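Local coordinates for protein putative TIM-barrel metal-dependent hydrolase (Mycobacterium avium subsp. paratuberculosis S397, PDB 4DZI) that probably catalyses a metal-dependent hydrolysis as a member of the amidohydrolase family, with a pair of metal ions held in a TIM-barrel fold, at residues A254-P257 and L258-V261; R301-K304 and R305-A309; M385-N388 and A389-L392. One frame throughout, in Å; residues are numbered along the deposited sequence.

Interaction 1. Residues A254-P257 and L258-V261; sequences AKDP and LDQV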
loop_
_atom_site.group_PDB
_atom_site.type_symbol
_atom_site.label_atom_id
_atom_site.label_comp_id
_atom_site.label_asym_id
_atom_site.label_seq_id
_atom_site.Cartn_x
_atom_site.Cartn_y
_atom_site.Cartn_z
ATOM N N ALA C 254 -0.749 12.633 20.164
ATOM C CA ALA C 254 -1.693 13.225 19.225
ATOM C C ALA C 254 -1.672 12.527 17.858
ATOM O O ALA C 254 -2.437 12.887 16.964
ATOM C CB ALA C 254 -1.426 14.717 19.074
ATOM N N LYS C 255 -0.798 11.535 17.693
ATOM C CA LYS C 255 -0.734 10.784 16.442
ATOM C C LYS C 255 -1.511 9.467 16.556
ATOM O O LYS C 255 -1.254 8.677 17.462
ATOM C CB LYS C 255 0.719 10.502 16.076
ATOM C CG LYS C 255 1.627 11.716 16.157
ATOM C CD LYS C 255 3.093 11.311 16.114
ATOM C CE LYS C 255 3.397 10.449 14.900
ATOM N NZ LYS C 255 2.943 11.096 13.637
ATOM N N ASP C 256 -2.468 9.241 15.659
ATOM C CA ASP C 256 -3.168 7.948 15.612
ATOM C C ASP C 256 -2.170 6.963 15.028
ATOM O O ASP C 256 -1.658 7.176 13.928
ATOM C CB ASP C 256 -4.408 8.035 14.725
ATOM C CG ASP C 256 -5.246 6.746 14.744
ATOM O OD1 ASP C 256 -4.691 5.674 15.005
ATOM O OD2 ASP C 256 -6.455 6.840 14.503
ATOM N N PRO C 257 -1.849 5.910 15.781
ATOM C CA PRO C 257 -0.827 4.953 15.401
ATOM C C PRO C 257 -1.138 4.241 14.078
ATOM O O PRO C 257 -0.214 3.793 13.382
ATOM C CB PRO C 257 -0.804 3.953 16.583
ATOM C CG PRO C 257 -2.017 4.232 17.383
ATOM C CD PRO C 257 -2.358 5.674 17.142
ATOM N N LEU C 258 -2.421 4.185 13.721
ATOM C CA LEU C 258 -2.835 3.484 12.480
ATOM C C LEU C 258 -2.349 4.240 11.244
ATOM O O LEU C 258 -1.970 3.636 10.236
ATOM C CB LEU C 258 -4.358 3.259 12.428
ATOM C CG LEU C 258 -4.901 2.533 11.193
ATOM C CD1 LEU C 258 -4.282 1.146 11.111
ATOM C CD2 LEU C 258 -6.427 2.441 11.272
ATOM N N ASP C 259 -2.331 5.569 11.319
ATOM C CA ASP C 259 -2.033 6.366 10.125
ATOM C C ASP C 259 -0.706 5.959 9.465
ATOM O O ASP C 259 -0.646 5.716 8.257
ATOM C CB ASP C 259 -2.072 7.861 10.469
ATOM C CG ASP C 259 -3.468 8.323 10.900
ATOM O OD1 ASP C 259 -4.426 7.530 10.754
ATOM O OD2 ASP C 259 -3.614 9.467 11.369
ATOM N N GLN C 260 0.353 5.835 10.237
ATOM C CA GLN C 260 1.635 5.507 9.620
ATOM C C GLN C 260 1.751 4.047 9.154
ATOM O O GLN C 260 2.488 3.736 8.215
ATOM C CB GLN C 260 2.808 5.868 10.541
ATOM C CG GLN C 260 4.169 5.675 9.865
ATOM C CD GLN C 260 4.412 6.608 8.670
ATOM O OE1 GLN C 260 5.371 6.425 7.924
ATOM N NE2 GLN C 260 3.540 7.597 8.480
ATOM N N VAL C 261 1.007 3.161 9.808
ATOM C CA VAL C 261 0.979 1.780 9.380
ATOM C C VAL C 261 0.325 1.721 7.994
ATOM O O VAL C 261 0.707 0.910 7.156
ATOM C CB VAL C 261 0.191 0.914 10.394
ATOM C CG1 VAL C 261 0.048 -0.484 9.853
ATOM C CG2 VAL C 261 0.888 0.882 11.755
HETATM O O HOH W 1 0.643 7.396 12.756
HETATM O O HOH W 2 -6.744 6.659 11.910
#
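Asp256 OD1 accepts a hydrogen bond from Leu258 N at 3.0 Å, and the bond is nearly straight at 165°. This is an N-cap: Asp256 stands just before the helix and its carboxylate takes up an amide of the first turn. The amide meets OD1 from above the carboxylate plane. CG lies anti to the backbone N (chi1 -175°), which swings the carboxylate forward over the start of the helix. His278 NE2 of the second subunit also bonds to OD1, so this oxygen ties the helix start to the dimer partner. A backbone bond closes the turn: Asp259 N donates to Asp256 O at 3.1 Å, from above the carbonyl plane rather than within it.

Two waters complete the turn. One donates to Asp256 O at 2.6 Å and accepts from Gln260 N, bridging a gap where the backbone atoms do not bond directly. The other donates to both Asp256 OD2 and Asp259 OD1. Those two carboxylate oxygens, Asp256 OD2 and Asp259 OD1, are 4.3 Å apart, and the shared water probably eases their repulsion. The Asp256 and Asp259 side chains cross at about a right angle, with their carboxylate planes 35° apart. Asp259 OD2 lies 3.7 Å from Asp256 CB.

Carbon-to-oxygen contacts fill in the rest. Leu258 CB sits 3.5 Å from Asp256 OD1, with the two side chains alongside each other. Val261 CG2 reaches Pro257 O at 3.5 Å. The buried side chains pack against the second subunit: Pro257 on Tyr316, Leu258 on His278 and Val261 on Ala273. The turn thus carries the chain from the loop after helix 237-242 into the short helix 257-263, at the dimer interface and ahead of helix 266-277.

Interaction 2. Residues R301-K304 and R305-A309; sequences RLIK and RLKKA. With SO4 (sulfate ion), chain J.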
loop_
_atom_site.group_PDB
_atom_site.type_symbol
_atom_site.label_atom_id
_atom_site.label_comp_id
_atom_site.label_asym_id
_atom_site.label_seq_id
_atom_site.Cartn_x
_atom_site.Cartn_y
_atom_site.Cartn_z
ATOM N N ARG C 301 8.443 -6.005 -2.811
ATOM C CA ARG C 301 7.018 -6.094 -3.206
ATOM C C ARG C 301 6.826 -5.590 -4.604
ATOM O O ARG C 301 6.018 -6.117 -5.357
ATOM C CB ARG C 301 6.091 -5.286 -2.265
ATOM C CG ARG C 301 6.152 -5.709 -0.802
ATOM C CD ARG C 301 6.727 -4.590 0.072
ATOM N NE ARG C 301 5.902 -3.386 -0.062
ATOM C CZ ARG C 301 6.228 -2.207 0.459
ATOM N NH1 ARG C 301 7.368 -2.115 1.142
ATOM N NH2 ARG C 301 5.445 -1.123 0.273
ATOM N N LEU C 302 7.541 -4.522 -4.950
ATOM C CA LEU C 302 7.417 -3.952 -6.273
ATOM C C LEU C 302 7.847 -4.997 -7.318
ATOM O O LEU C 302 7.162 -5.171 -8.335
ATOM C CB LEU C 302 8.238 -2.649 -6.372
ATOM C CG LEU C 302 8.210 -1.979 -7.746
ATOM C CD1 LEU C 302 6.837 -1.441 -8.112
ATOM C CD2 LEU C 302 9.220 -0.812 -7.763
ATOM N N ILE C 303 8.963 -5.679 -7.068
ATOM C CA ILE C 303 9.467 -6.709 -7.991
ATOM C C ILE C 303 8.414 -7.826 -8.173
ATOM O O ILE C 303 8.087 -8.181 -9.304
ATOM C CB ILE C 303 10.850 -7.270 -7.553
ATOM C CG1 ILE C 303 11.950 -6.244 -7.865
ATOM C CG2 ILE C 303 11.176 -8.592 -8.271
ATOM C CD1 ILE C 303 13.265 -6.569 -7.205
ATOM N N LYS C 304 7.831 -8.294 -7.079
ATOM C CA LYS C 304 6.797 -9.348 -7.148
ATOM C C LYS C 304 5.638 -8.897 -8.010
ATOM O O LYS C 304 5.182 -9.614 -8.905
ATOM C CB LYS C 304 6.278 -9.703 -5.757
ATOM C CG LYS C 304 5.248 -10.827 -5.775
ATOM C CD LYS C 304 5.158 -11.501 -4.410
ATOM C CE LYS C 304 4.160 -12.650 -4.398
ATOM N NZ LYS C 304 2.789 -12.166 -4.066
ATOM N N ARG C 305 5.154 -7.692 -7.749
ATOM C CA ARG C 305 3.995 -7.168 -8.490
ATOM C C ARG C 305 4.323 -6.852 -9.943
ATOM O O ARG C 305 3.473 -7.022 -10.825
ATOM C CB ARG C 305 3.468 -5.931 -7.763
ATOM C CG ARG C 305 2.886 -6.270 -6.393
ATOM C CD ARG C 305 2.665 -5.017 -5.537
ATOM N NE ARG C 305 1.995 -5.381 -4.276
ATOM C CZ ARG C 305 1.985 -4.624 -3.180
ATOM N NH1 ARG C 305 1.328 -5.018 -2.094
ATOM N NH2 ARG C 305 2.658 -3.470 -3.151
ATOM N N LEU C 306 5.540 -6.368 -10.231
ATOM C CA LEU C 306 5.897 -6.095 -11.627
ATOM C C LEU C 306 5.951 -7.403 -12.413
ATOM O O LEU C 306 5.497 -7.443 -13.550
ATOM C CB LEU C 306 7.261 -5.388 -11.726
ATOM C CG LEU C 306 7.192 -3.944 -11.256
ATOM C CD1 LEU C 306 8.618 -3.411 -11.185
ATOM C CD2 LEU C 306 6.327 -3.104 -12.199
ATOM N N LYS C 307 6.495 -8.442 -11.779
ATOM C CA LYS C 307 6.628 -9.745 -12.438
ATOM C C LYS C 307 5.236 -10.290 -12.783
ATOM O O LYS C 307 5.023 -10.872 -13.852
ATOM C CB LYS C 307 7.330 -10.745 -11.523
ATOM C CG LYS C 307 8.839 -10.664 -11.460
ATOM C CD LYS C 307 9.358 -11.885 -10.699
ATOM C CE LYS C 307 10.813 -11.745 -10.275
ATOM N NZ LYS C 307 11.723 -11.474 -11.424
ATOM N N LYS C 308 4.299 -10.131 -11.855
ATOM C CA LYS C 308 2.910 -10.565 -12.079
ATOM C C LYS C 308 2.249 -9.744 -13.183
ATOM O O LYS C 308 1.624 -10.284 -14.088
ATOM C CB LYS C 308 2.134 -10.462 -10.760
ATOM C CG LYS C 308 0.613 -10.603 -10.866
ATOM C CD LYS C 308 0.135 -12.031 -11.040
ATOM C CE LYS C 308 -1.390 -12.075 -11.078
ATOM N NZ LYS C 308 -2.026 -11.421 -9.895
ATOM N N ALA C 309 2.387 -8.422 -13.138
ATOM C CA ALA C 309 1.784 -7.616 -14.192
ATOM C C ALA C 309 2.318 -7.979 -15.619
ATOM O O ALA C 309 1.548 -7.979 -16.586
ATOM C CB ALA C 309 1.951 -6.121 -13.896
HETATM S S SO4 J . 2.101 -2.261 0.381
HETATM O O1 SO4 J . 0.995 -2.666 -0.464
HETATM O O2 SO4 J . 3.033 -3.340 0.809
HETATM O O3 SO4 J . 2.912 -1.454 -0.574
HETATM O O4 SO4 J . 1.920 -1.315 1.468
#
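Arg301 and Arg305, one helical turn apart, bring their guanidinium groups to the same sulfate ion by different routes. The Arg301 chain bends at chi2 and again at chi3 (58°), which turns NH2 to SO4 O3. The Arg305 chain runs extended from CG to NE and carries its end along the helix to the same ion. Arg301 NH2 donates to SO4 O3 at 2.7 Å, and O3 lies at the edge of the guanidinium, in its plane. Arg305 also presents an edge: NH1 donates to SO4 O1 at 2.9 Å. Arg305 NH2 makes a longer, straight bond of 3.3 Å to SO4 O3 (171°). O3 therefore receives both arginines. Arg301 CB lies over one face of the Arg305 guanidinium, offset toward the rim and 4.0 Å from Arg305 NH2.

Leu302 and Leu306 cross at a slant on another side of the helix, with Leu302 CG 3.7 Å from Leu306 CD1. They pack on helix 266-277. Ile303 and Lys307 instead lie side by side and point the same way. Ile303 CG2 touches Lys307 CE at 3.8 Å, so the lysine contributes its aliphatic chain here. Regular backbone bonds link the two segments, among them Leu306 N to Leu302 O at 2.8 Å.

Aspartates pair with both arginines. Arg301 NH1 forms a salt bridge with Asp265, and Arg305 with Asp264 and Asp265 of the second subunit. The sulfate, probably from the crystallisation liquor, also bonds to Arg266 of both subunits and Arg305 of the second. Its charge, with that of the aspartates, would offset the gathered arginines. Leu302, Ile303 and Leu306 pack within the subunit, while the arginine ends gather at the interface. This is consistent with a place there that can hold an anion; whether it does so in the cell is not known.

Interaction 3. Residues M385-N388 and A389-L392; sequences MRDN and ALDL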
loop_
_atom_site.group_PDB
_atom_site.type_symbol
_atom_site.label_atom_id
_atom_site.label_comp_id
_atom_site.label_asym_id
_atom_site.label_seq_id
_atom_site.Cartn_x
_atom_site.Cartn_y
_atom_site.Cartn_z
ATOM N N MET C 385 29.702 4.029 -0.331
ATOM C CA MET C 385 29.990 5.323 0.299
ATOM C C MET C 385 30.390 6.468 -0.617
ATOM O O MET C 385 30.375 7.629 -0.210
ATOM C CB MET C 385 31.095 5.138 1.356
ATOM C CG MET C 385 30.745 4.179 2.486
ATOM S SD MET C 385 29.265 4.646 3.442
ATOM C CE MET C 385 29.750 6.178 4.215
ATOM N N ARG C 386 30.748 6.149 -1.849
ATOM C CA ARG C 386 31.262 7.172 -2.738
ATOM C C ARG C 386 30.996 6.945 -4.225
ATOM O O ARG C 386 30.410 7.779 -4.896
ATOM C CB ARG C 386 32.767 7.271 -2.494
ATOM C CG ARG C 386 33.431 8.289 -3.374
ATOM C CD ARG C 386 34.910 8.356 -3.078
ATOM N NE ARG C 386 35.433 9.295 -4.055
ATOM C CZ ARG C 386 35.457 10.625 -3.927
ATOM N NH1 ARG C 386 35.061 11.237 -2.809
ATOM N NH2 ARG C 386 35.889 11.363 -4.945
ATOM N N ASP C 387 31.442 5.809 -4.769
ATOM C CA ASP C 387 31.451 5.751 -6.222
ATOM C C ASP C 387 30.108 5.484 -6.889
ATOM O O ASP C 387 29.887 5.888 -8.042
ATOM C CB ASP C 387 32.502 4.772 -6.679
ATOM C CG ASP C 387 33.902 5.307 -6.418
ATOM O OD1 ASP C 387 34.126 6.510 -6.648
ATOM O OD2 ASP C 387 34.760 4.547 -5.981
ATOM N N ASN C 388 29.189 4.808 -6.198
ATOM C CA ASN C 388 27.893 4.625 -6.830
ATOM C C ASN C 388 27.197 5.963 -7.059
ATOM O O ASN C 388 26.491 6.133 -8.035
ATOM C CB ASN C 388 26.984 3.769 -5.960
ATOM C CG ASN C 388 27.446 2.319 -5.905
ATOM O OD1 ASN C 388 28.232 1.867 -6.736
ATOM N ND2 ASN C 388 26.955 1.589 -4.927
ATOM N N ALA C 389 27.350 6.892 -6.124
ATOM C CA ALA C 389 26.748 8.231 -6.266
ATOM C C ALA C 389 27.364 8.950 -7.474
ATOM O O ALA C 389 26.675 9.637 -8.195
ATOM C CB ALA C 389 26.957 9.051 -5.005
ATOM N N LEU C 390 28.680 8.791 -7.659
ATOM C CA LEU C 390 29.330 9.427 -8.803
ATOM C C LEU C 390 28.840 8.774 -10.092
ATOM O O LEU C 390 28.600 9.463 -11.088
ATOM C CB LEU C 390 30.858 9.342 -8.657
ATOM C CG LEU C 390 31.353 10.206 -7.502
ATOM C CD1 LEU C 390 32.805 9.865 -7.165
ATOM C CD2 LEU C 390 31.221 11.678 -7.869
ATOM N N ASP C 391 28.600 7.458 -10.057
ATOM C CA ASP C 391 27.997 6.783 -11.212
ATOM C C ASP C 391 26.588 7.341 -11.546
ATOM O O ASP C 391 26.240 7.593 -12.707
ATOM C CB ASP C 391 27.828 5.303 -10.907
ATOM C CG ASP C 391 29.137 4.509 -10.907
ATOM O OD1 ASP C 391 30.218 5.005 -11.291
ATOM O OD2 ASP C 391 29.071 3.341 -10.488
ATOM N N LEU C 392 25.763 7.521 -10.508
ATOM C CA LEU C 392 24.441 8.091 -10.665
ATOM C C LEU C 392 24.458 9.458 -11.357
ATOM O O LEU C 392 23.649 9.701 -12.235
ATOM C CB LEU C 392 23.758 8.194 -9.293
ATOM C CG LEU C 392 22.505 9.061 -9.232
ATOM C CD1 LEU C 392 21.293 8.441 -9.964
ATOM C CD2 LEU C 392 22.180 9.271 -7.737
HETATM O O HOH W 3 30.233 1.985 -8.454
#
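Leu390 reaches back one turn to Arg386 and Asp387. Its CD1 lies over one face of the Arg386 guanidinium, 4.1 Å from both NE and NH2 of Arg386. The same methyl, Leu390 CD1, approaches Asp387 OD1 at 3.6 Å. Leu390 is exposed, so this is the looser side of the helix. The polar groups beside it have stronger partners: Arg386 NH1 bridges to Glu116, and Asp387 OD2 to Arg382. The extended Arg386 chain, with CG trans to the backbone N (chi1 179°), carries the guanidinium away from the helix toward Glu116. Asp391 is also partly exposed. A water donates to Asn388 OD1 at 2.6 Å and to Asp391 OD2 at 2.7 Å, joining two oxygens that cannot bond to each other. The amide and carboxylate planes are turned 40° from one another.

The buried side is packed closely. Ala389 lies against Ile10 and Val12 of strand 9-15, and Leu392 against Pro226. Asn388 packs on Leu352 and gives its ND2 to Ile351 O. The backbone bond from Leu390 N to Arg386 O is weak, at 3.4 Å, beside a wider pi-type turn at 385-387. The next two, Asp391 N to Asp387 O and Leu392 N to Asn388 O, are ordinary at 2.9 Å.

Asn388 ND2 is held by Ile351 O, with a weak bond to Val348 O, and OD1 by water, which should fix the rotation of the amide. Arg386 and Asp387 are neutralised by Glu116 and Arg382, while Asp391 meets Asn388 through water. Met385 and Ala389, with the Arg386 side chain, fit helix 378-393 against strand 9-15.

Overall arrangement
The three contacts follow one another along the chain without touching. Interactions 1 and 2 have centres 28 Å apart and nearest atoms about 9 Å apart, yet both meet the second subunit and so belong to the dimer interface. Interaction 3 touches no other protein chain. It lies across the centre of the chain from interaction 1, with centres 36 Å apart, and 27 Å from the centre of interaction 2. None of the three supplies a cadmium ligand. The side chains of Gln260 and Leu392 are about 12 and 13 Å from a cadmium ion. Interaction 3 also packs on strand 9-15, which carries the cadmium ligands Asp13 and His15.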